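Local coordinates for molybdate-binding protein MolA (PDB 3PSH) that binds molybdate and tungstate, but not sulfate or phosphate, in the periplasm and serves the low-affinity molybdate importer MolBCA as its solute-binding protein, at residues T28-V33 with K317-S322; R20-Q25 with L81-D86. All blocks are in the same frame, centred on the assembly; numbering follows the deposited sequence.

Contact 1: T28-V33 with K317-S322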
ATOM      1  N   THR A  28       1.967  -0.860  -7.516  1.00 13.84           N
ATOM      2  CA  THR A  28       1.989  -0.124  -8.794  1.00 14.13           C
ATOM      3  C   THR A  28       0.676  -0.421  -9.600  1.00 13.50           C
ATOM      4  O   THR A  28       0.155   0.486 -10.237  1.00 13.84           O
ATOM      5  CB  THR A  28       3.144  -0.610  -9.634  1.00 14.28           C
ATOM      6  OG1 THR A  28       4.384  -0.147  -9.078  1.00 13.19           O
ATOM      7  CG2 THR A  28       3.003  -0.132 -11.078  1.00 15.86           C
ATOM      8  N   LEU A  29       0.136  -1.657  -9.576  1.00 10.77           N
ATOM      9  CA  LEU A  29      -1.089  -1.977 -10.280  1.00 10.74           C
ATOM     10  C   LEU A  29      -2.206  -1.034  -9.817  1.00 11.59           C
ATOM     11  O   LEU A  29      -2.915  -0.517 -10.638  1.00 13.83           O
ATOM     12  CB  LEU A  29      -1.440  -3.497 -10.099  1.00 12.23           C
ATOM     13  CG  LEU A  29      -2.678  -4.003 -10.865  1.00 13.65           C
ATOM     14  CD1 LEU A  29      -2.621  -3.504 -12.383  1.00 16.51           C
ATOM     15  CD2 LEU A  29      -2.609  -5.516 -10.774  1.00 14.90           C
ATOM     16  N   ASN A  30      -2.365  -0.847  -8.493  1.00 10.32           N
ATOM     17  CA  ASN A  30      -3.479  -0.056  -7.954  1.00 12.19           C
ATOM     18  C   ASN A  30      -3.243   1.406  -8.423  1.00 12.30           C
ATOM     19  O   ASN A  30      -4.177   2.062  -8.779  1.00 12.93           O
ATOM     20  CB  ASN A  30      -3.442  -0.207  -6.412  1.00 11.20           C
ATOM     21  CG  ASN A  30      -4.505   0.637  -5.731  1.00 12.72           C
ATOM     22  OD1 ASN A  30      -5.629   0.811  -6.276  1.00 11.55           O
ATOM     23  ND2 ASN A  30      -4.174   1.113  -4.533  1.00 12.99           N
ATOM     24  N   ILE A  31      -2.009   1.870  -8.367  1.00 11.00           N
ATOM     25  CA  ILE A  31      -1.716   3.235  -8.944  1.00 12.12           C
ATOM     26  C   ILE A  31      -2.142   3.337 -10.405  1.00 13.88           C
ATOM     27  O   ILE A  31      -2.799   4.321 -10.795  1.00 13.80           O
ATOM     28  CB  ILE A  31      -0.254   3.695  -8.627  1.00 11.71           C
ATOM     29  CG1 ILE A  31      -0.034   3.872  -7.094  1.00 13.33           C
ATOM     30  CG2 ILE A  31       0.128   4.967  -9.551  1.00 12.79           C
ATOM     31  CD1 ILE A  31       1.382   3.917  -6.683  1.00 15.15           C
ATOM     32  N   ALA A  32      -1.729   2.356 -11.209  1.00 13.24           N
ATOM     33  CA  ALA A  32      -2.048   2.395 -12.652  1.00 12.48           C
ATOM     34  C   ALA A  32      -3.533   2.388 -12.874  1.00 14.49           C
ATOM     35  O   ALA A  32      -4.015   3.081 -13.822  1.00 14.30           O
ATOM     36  CB  ALA A  32      -1.454   1.189 -13.421  1.00 12.18           C
ATOM     37  N   VAL A  33      -4.283   1.663 -12.017  1.00 13.42           N
ATOM     38  CA  VAL A  33      -5.720   1.660 -12.170  1.00 14.48           C
ATOM     39  C   VAL A  33      -6.202   3.098 -11.924  1.00 14.55           C
ATOM     40  O   VAL A  33      -7.129   3.624 -12.596  1.00 13.27           O
ATOM     41  CB  VAL A  33      -6.379   0.619 -11.171  1.00 13.07           C
ATOM     42  CG1 VAL A  33      -7.908   0.877 -11.038  1.00 16.94           C
ATOM     43  CG2 VAL A  33      -6.054  -0.807 -11.610  1.00 14.46           C
ATOM     44  N   LYS A 317     -13.485   9.935  -9.205  1.00 19.83           N
ATOM     45  CA  LYS A 317     -12.346  10.511  -9.941  1.00 19.89           C
ATOM     46  C   LYS A 317     -11.291   9.482 -10.377  1.00 18.29           C
ATOM     47  O   LYS A 317     -10.991   9.353 -11.604  1.00 19.17           O
ATOM     48  CB  LYS A 317     -11.696  11.689  -9.208  1.00 19.25           C
ATOM     49  CG  LYS A 317     -10.388  12.111  -9.814  1.00 22.06           C
ATOM     50  CD  LYS A 317     -10.585  13.098 -10.969  1.00 25.80           C
ATOM     51  CE  LYS A 317      -9.219  13.432 -11.599  1.00 23.97           C
ATOM     52  NZ  LYS A 317      -9.597  14.132 -12.972  1.00 26.87           N
ATOM     53  N   PHE A 318     -10.887   8.589  -9.429  1.00 17.33           N
ATOM     54  CA  PHE A 318      -9.708   7.729  -9.668  1.00 16.44           C
ATOM     55  C   PHE A 318     -10.099   6.314  -9.982  1.00 17.23           C
ATOM     56  O   PHE A 318      -9.298   5.600 -10.639  1.00 16.70           O
ATOM     57  CB  PHE A 318      -8.770   7.838  -8.419  1.00 16.09           C
ATOM     58  CG  PHE A 318      -8.170   9.254  -8.316  1.00 15.02           C
ATOM     59  CD1 PHE A 318      -7.378   9.744  -9.342  1.00 12.73           C
ATOM     60  CD2 PHE A 318      -8.483  10.119  -7.255  1.00 15.02           C
ATOM     61  CE1 PHE A 318      -6.885  11.041  -9.328  1.00 16.00           C
ATOM     62  CE2 PHE A 318      -7.977  11.424  -7.212  1.00 15.20           C
ATOM     63  CZ  PHE A 318      -7.140  11.905  -8.223  1.00 15.95           C
ATOM     64  N   TYR A 319     -11.251   5.850  -9.465  1.00 15.76           N
ATOM     65  CA  TYR A 319     -11.676   4.491  -9.833  1.00 15.31           C
ATOM     66  C   TYR A 319     -12.825   4.461 -10.806  1.00 17.18           C
ATOM     67  O   TYR A 319     -13.219   3.392 -11.186  1.00 19.44           O
ATOM     68  CB  TYR A 319     -12.058   3.660  -8.590  1.00 13.56           C
ATOM     69  CG  TYR A 319     -10.892   3.316  -7.664  1.00 16.17           C
ATOM     70  CD1 TYR A 319      -9.861   2.437  -8.095  1.00 15.32           C
ATOM     71  CD2 TYR A 319     -10.831   3.855  -6.349  1.00 12.72           C
ATOM     72  CE1 TYR A 319      -8.797   2.059  -7.237  1.00 13.21           C
ATOM     73  CE2 TYR A 319      -9.785   3.420  -5.453  1.00 13.10           C
ATOM     74  CZ  TYR A 319      -8.759   2.608  -5.928  1.00 15.28           C
ATOM     75  OH  TYR A 319      -7.795   2.171  -5.075  1.00 16.51           O
ATOM     76  N   ARG A 320     -13.341   5.628 -11.186  1.00 14.73           N
ATOM     77  CA  ARG A 320     -14.428   5.810 -12.199  1.00 16.87           C
ATOM     78  C   ARG A 320     -15.707   4.999 -11.796  1.00 17.38           C
ATOM     79  O   ARG A 320     -16.535   4.494 -12.643  1.00 18.97           O
ATOM     80  CB  ARG A 320     -13.875   5.411 -13.608  1.00 16.49           C
ATOM     81  CG  ARG A 320     -12.623   6.097 -14.000  1.00 17.16           C
ATOM     82  CD  ARG A 320     -11.948   5.359 -15.208  1.00 13.49           C
ATOM     83  NE  ARG A 320     -11.321   4.129 -14.666  1.00 15.77           N
ATOM     84  CZ  ARG A 320     -10.143   4.059 -13.990  1.00 14.57           C
ATOM     85  NH1 ARG A 320      -9.470   5.128 -13.611  1.00 17.94           N
ATOM     86  NH2 ARG A 320      -9.729   2.872 -13.582  1.00 16.86           N
ATOM     87  N   THR A 321     -15.876   4.851 -10.489  1.00 16.59           N
ATOM     88  CA  THR A 321     -17.058   4.192  -9.947  1.00 19.51           C
ATOM     89  C   THR A 321     -17.330   4.696  -8.513  1.00 20.83           C
ATOM     90  O   THR A 321     -16.534   5.471  -7.982  1.00 19.51           O
ATOM     91  CB  THR A 321     -16.964   2.641  -9.977  1.00 20.51           C
ATOM     92  OG1 THR A 321     -18.292   2.141  -9.733  1.00 22.37           O
ATOM     93  CG2 THR A 321     -15.978   2.063  -8.986  1.00 21.31           C
ATOM     94  N   SER A 322     -18.481   4.359  -7.969  1.00 22.01           N
ATOM     95  CA  SER A 322     -18.706   4.610  -6.528  1.00 23.49           C
ATOM     96  C   SER A 322     -17.997   3.624  -5.594  1.00 22.60           C
ATOM     97  O   SER A 322     -17.610   2.506  -6.003  1.00 21.17           O
ATOM     98  CB  SER A 322     -20.211   4.645  -6.221  1.00 23.21           C
ATOM     99  OG  SER A 322     -20.718   3.366  -6.455  1.00 27.33           O
TER

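Contact 2: R20-Q25 with L81-D86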
ATOM      1  N   ARG A  20       1.984  -2.274 -23.669  1.00 14.77           N
ATOM      2  CA  ARG A  20       2.085  -3.703 -23.277  1.00 15.99           C
ATOM      3  C   ARG A  20       2.910  -3.933 -21.999  1.00 13.69           C
ATOM      4  O   ARG A  20       3.804  -4.763 -21.945  1.00 14.23           O
ATOM      5  CB  ARG A  20       2.647  -4.545 -24.442  1.00 14.44           C
ATOM      6  CG  ARG A  20       1.682  -4.473 -25.613  1.00 11.82           C
ATOM      7  CD  ARG A  20       2.163  -5.343 -26.797  1.00 17.14           C
ATOM      8  NE  ARG A  20       1.753  -6.673 -26.364  1.00 20.91           N
ATOM      9  CZ  ARG A  20       0.524  -7.178 -26.382  1.00 20.38           C
ATOM     10  NH1 ARG A  20      -0.504  -6.549 -27.033  1.00 19.96           N
ATOM     11  NH2 ARG A  20       0.315  -8.392 -25.801  1.00 17.11           N
ATOM     12  N   ALA A  21       2.515  -3.217 -20.928  1.00 14.59           N
ATOM     13  CA  ALA A  21       3.336  -3.268 -19.729  1.00 12.80           C
ATOM     14  C   ALA A  21       2.931  -4.539 -18.968  1.00 12.84           C
ATOM     15  O   ALA A  21       1.715  -4.925 -18.991  1.00 13.50           O
ATOM     16  CB  ALA A  21       2.969  -2.044 -18.852  1.00 14.12           C
ATOM     17  N   VAL A  22       3.897  -5.080 -18.231  1.00 12.69           N
ATOM     18  CA  VAL A  22       3.497  -6.209 -17.333  1.00 12.24           C
ATOM     19  C   VAL A  22       3.767  -5.667 -15.930  1.00 13.02           C
ATOM     20  O   VAL A  22       4.815  -5.112 -15.692  1.00 14.60           O
ATOM     21  CB  VAL A  22       4.306  -7.475 -17.703  1.00 12.83           C
ATOM     22  CG1 VAL A  22       4.152  -8.532 -16.572  1.00 15.02           C
ATOM     23  CG2 VAL A  22       3.637  -8.025 -18.990  1.00 12.08           C
ATOM     24  N   VAL A  23       2.787  -5.787 -15.028  1.00 11.42           N
ATOM     25  CA  VAL A  23       2.939  -5.114 -13.740  1.00 11.70           C
ATOM     26  C   VAL A  23       3.012  -6.150 -12.613  1.00 12.29           C
ATOM     27  O   VAL A  23       1.991  -6.733 -12.256  1.00 14.77           O
ATOM     28  CB  VAL A  23       1.748  -4.091 -13.461  1.00 11.46           C
ATOM     29  CG1 VAL A  23       2.018  -3.486 -12.080  1.00 11.73           C
ATOM     30  CG2 VAL A  23       1.775  -3.016 -14.568  1.00 11.89           C
ATOM     31  N   LEU A  24       4.249  -6.420 -12.158  1.00 12.20           N
ATOM     32  CA  LEU A  24       4.489  -7.519 -11.174  1.00 10.16           C
ATOM     33  C   LEU A  24       4.512  -7.077  -9.708  1.00  9.88           C
ATOM     34  O   LEU A  24       5.326  -7.550  -8.898  1.00 11.41           O
ATOM     35  CB  LEU A  24       5.756  -8.357 -11.569  1.00 10.93           C
ATOM     36  CG  LEU A  24       5.715  -8.997 -13.040  1.00  9.59           C
ATOM     37  CD1 LEU A  24       6.994  -9.807 -13.207  1.00 11.51           C
ATOM     38  CD2 LEU A  24       4.409  -9.817 -13.292  1.00 12.78           C
ATOM     39  N   GLN A  25       3.712  -6.071  -9.406  1.00 13.50           N
ATOM     40  CA  GLN A  25       3.653  -5.482  -8.052  1.00 13.20           C
ATOM     41  C   GLN A  25       2.234  -4.936  -7.927  1.00 12.26           C
ATOM     42  O   GLN A  25       1.792  -4.160  -8.815  1.00 14.32           O
ATOM     43  CB  GLN A  25       4.689  -4.355  -7.941  1.00 13.21           C
ATOM     44  CG  GLN A  25       4.867  -3.929  -6.421  1.00 13.75           C
ATOM     45  CD  GLN A  25       5.252  -2.509  -6.219  1.00  9.80           C
ATOM     46  OE1 GLN A  25       6.284  -2.244  -5.528  1.00 15.74           O
ATOM     47  NE2 GLN A  25       4.537  -1.578  -6.827  1.00 11.52           N
ATOM     48  N   LEU A  81       7.570 -13.541 -22.499  1.00 14.53           N
ATOM     49  CA  LEU A  81       7.822 -13.225 -23.917  1.00 12.55           C
ATOM     50  C   LEU A  81       6.619 -13.376 -24.870  1.00 14.75           C
ATOM     51  O   LEU A  81       6.545 -12.626 -25.850  1.00 17.33           O
ATOM     52  CB  LEU A  81       9.036 -13.986 -24.505  1.00 13.76           C
ATOM     53  CG  LEU A  81      10.349 -13.575 -23.865  1.00 12.84           C
ATOM     54  CD1 LEU A  81      11.459 -14.534 -24.283  1.00 18.74           C
ATOM     55  CD2 LEU A  81      10.752 -12.113 -24.313  1.00 16.30           C
ATOM     56  N   ALA A  82       5.711 -14.300 -24.636  1.00 15.22           N
ATOM     57  CA  ALA A  82       4.594 -14.463 -25.548  1.00 16.93           C
ATOM     58  C   ALA A  82       3.681 -13.180 -25.514  1.00 17.12           C
ATOM     59  O   ALA A  82       2.896 -12.922 -26.459  1.00 18.11           O
ATOM     60  CB  ALA A  82       3.802 -15.708 -25.181  1.00 18.30           C
ATOM     61  N   LEU A  83       3.679 -12.466 -24.364  1.00 17.97           N
ATOM     62  CA  LEU A  83       2.897 -11.235 -24.223  1.00 13.87           C
ATOM     63  C   LEU A  83       3.483 -10.060 -25.015  1.00 13.00           C
ATOM     64  O   LEU A  83       2.844  -8.959 -25.108  1.00 13.54           O
ATOM     65  CB  LEU A  83       2.720 -10.772 -22.761  1.00 14.08           C
ATOM     66  CG  LEU A  83       2.122 -11.883 -21.947  1.00 16.51           C
ATOM     67  CD1 LEU A  83       2.216 -11.284 -20.454  1.00 20.01           C
ATOM     68  CD2 LEU A  83       0.687 -12.083 -22.415  1.00 19.68           C
ATOM     69  N   LYS A  84       4.720 -10.208 -25.548  1.00 14.15           N
ATOM     70  CA  LYS A  84       5.342  -9.107 -26.265  1.00 14.13           C
ATOM     71  C   LYS A  84       5.360  -7.812 -25.409  1.00 14.80           C
ATOM     72  O   LYS A  84       4.983  -6.714 -25.923  1.00 15.35           O
ATOM     73  CB  LYS A  84       4.664  -8.832 -27.646  1.00 14.81           C
ATOM     74  CG  LYS A  84       4.876 -10.145 -28.580  1.00 12.30           C
ATOM     75  CD  LYS A  84       4.315  -9.898 -30.017  1.00 23.30           C
ATOM     76  CE  LYS A  84       4.413 -11.246 -30.817  1.00 27.58           C
ATOM     77  NZ  LYS A  84       3.546 -11.101 -32.048  1.00 39.87           N
ATOM     78  N   PRO A  85       5.826  -7.951 -24.127  1.00 14.30           N
ATOM     79  CA  PRO A  85       5.771  -6.700 -23.293  1.00 13.39           C
ATOM     80  C   PRO A  85       6.730  -5.636 -23.753  1.00 13.94           C
ATOM     81  O   PRO A  85       7.778  -5.944 -24.405  1.00 15.30           O
ATOM     82  CB  PRO A  85       6.169  -7.167 -21.924  1.00 16.23           C
ATOM     83  CG  PRO A  85       6.817  -8.508 -22.120  1.00 17.92           C
ATOM     84  CD  PRO A  85       6.520  -9.054 -23.459  1.00 15.17           C
ATOM     85  N   ASP A  86       6.387  -4.393 -23.477  1.00 11.26           N
ATOM     86  CA  ASP A  86       7.357  -3.312 -23.732  1.00 13.82           C
ATOM     87  C   ASP A  86       8.039  -2.757 -22.462  1.00 12.97           C
ATOM     88  O   ASP A  86       9.036  -2.022 -22.542  1.00 16.55           O
ATOM     89  CB  ASP A  86       6.735  -2.208 -24.610  1.00 13.45           C
ATOM     90  CG  ASP A  86       5.344  -1.723 -24.155  1.00 14.65           C
ATOM     91  OD1 ASP A  86       4.879  -2.071 -23.027  1.00 13.82           O
ATOM     92  OD2 ASP A  86       4.613  -1.006 -24.933  1.00 16.62           O
TER

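Contact 1: T28-V33 with K317-S322
Tyr319 and Arg320, at the C-terminal end of helix 307-319, meet Asn30 and Val33 of helix 26-34. The tyrosine can be followed outward from CB. Its CG stands anti to the carbonyl carbon (chi1 -68°), and one long edge of the ring then runs past the first helix: CD1 lies 3.9 Å from Val33 CG1, and CE1 comes within 3.5 Å of Asn30 OD1. At the tip, Tyr319 OH donates a hydrogen bond of 2.8 Å to Asn30 OD1; the hydroxyl oxygen sits in the plane of the Asn30 carbonyl, on a lone pair of OD1. Amide and phenol are nearly coplanar, 13° apart, although the two side chains cross at about a right angle.

The chain of Arg320, with positive phi just past the helix, is bent at chi3; its guanidinium meets the backbone of Val33 end-on. Both terminal nitrogens grip one atom, NH2 at 2.9 Å and NH1 at 3.0 Å from Val33 O, which lies close to the guanidinium plane. NH2 also rests against Val33 CG1, 3.7 Å away.

Both polar atoms of the buried Asn30 amide have further partners: OD1 also bonds to Tyr56 OH, and ND2 to Glu284 OE2. The contact joins the C-terminal helix to the one that follows the first strand of the N-terminal lobe's sheet and carries the molybdate ligand Gln27, itself not part of the contact. A positive guanidinium at a carbonyl near the C-terminal end of helix 26-34 would be expected to interact favourably with the helix dipole.

Contact 2: R20-Q25 with L81-D86
Leu83 O is gripped by two nitrogens of Arg20, NH2 at 2.7 Å and NE at 2.8 Å. The guanidinium comes side-on, with the oxygen at its edge and only 5° out of its plane; NE approaches the carbonyl more nearly in line than NH2, with C=O...N angles of 157° and 132°. A bend at chi3 sets NE beside this carbonyl, and the aliphatic part of the same chain passes the next one, Arg20 CD lying 3.3 Å from Lys84 O. NE makes a second, weak bond to that oxygen. Just past helix 77-82, where Lys84 turns with positive phi, one arginine thus holds the Leu83 carbonyl firmly and the next one only weakly.

The backbones meet next to this. Asp86 N donates to Arg20 O at 3.0 Å, from above the carbonyl plane, and Pro85 CA makes a C-H...O contact with the same oxygen. The carboxylate of Asp86 turns back toward the amide of Arg20, where the bond from Arg20 N to OD2 is weak and the position of OD1 is less certain; OD2 also accepts from Asn19 N. Further along the strand Val22 supplies the apolar part, its CG2 touching Leu83 CD1 at 3.8 Å and Pro85 CB at 4.0 Å.

Residues 81-86 lead from helix 77-82 into strand 87-91, which pairs with strand 21-24 in the parallel sheet of the N-terminal alpha/beta lobe, strand order 2-1-3-4. The contact thus sits at the start of two neighbouring strands, with strand 41-44 on the other side of 21-24 and its Val42 touching Arg20, Val22 and Leu83.

Overall arrangement
Strand 21-24 and helix 26-34 follow each other in the chain, so the two contacts hold successive elements of one lobe, with centres 19 Å apart. They touch directly where Val23 CG1 packs on Thr28 CG2, 3.6 Å away. Contact 1 is largely buried and ties the first helix to helix 307-319, near the end of the chain; contact 2 is only partly buried and lies farther from the chain centre, away from the molybdate site, where parallel strands begin. In each an arginine grips a main-chain carbonyl with two nitrogens, in contact 2 with a weak bond to the next carbonyl as well. Contact 1 adds a phenol-amide bond, whereas contact 2 adds a backbone bond and a carboxylate.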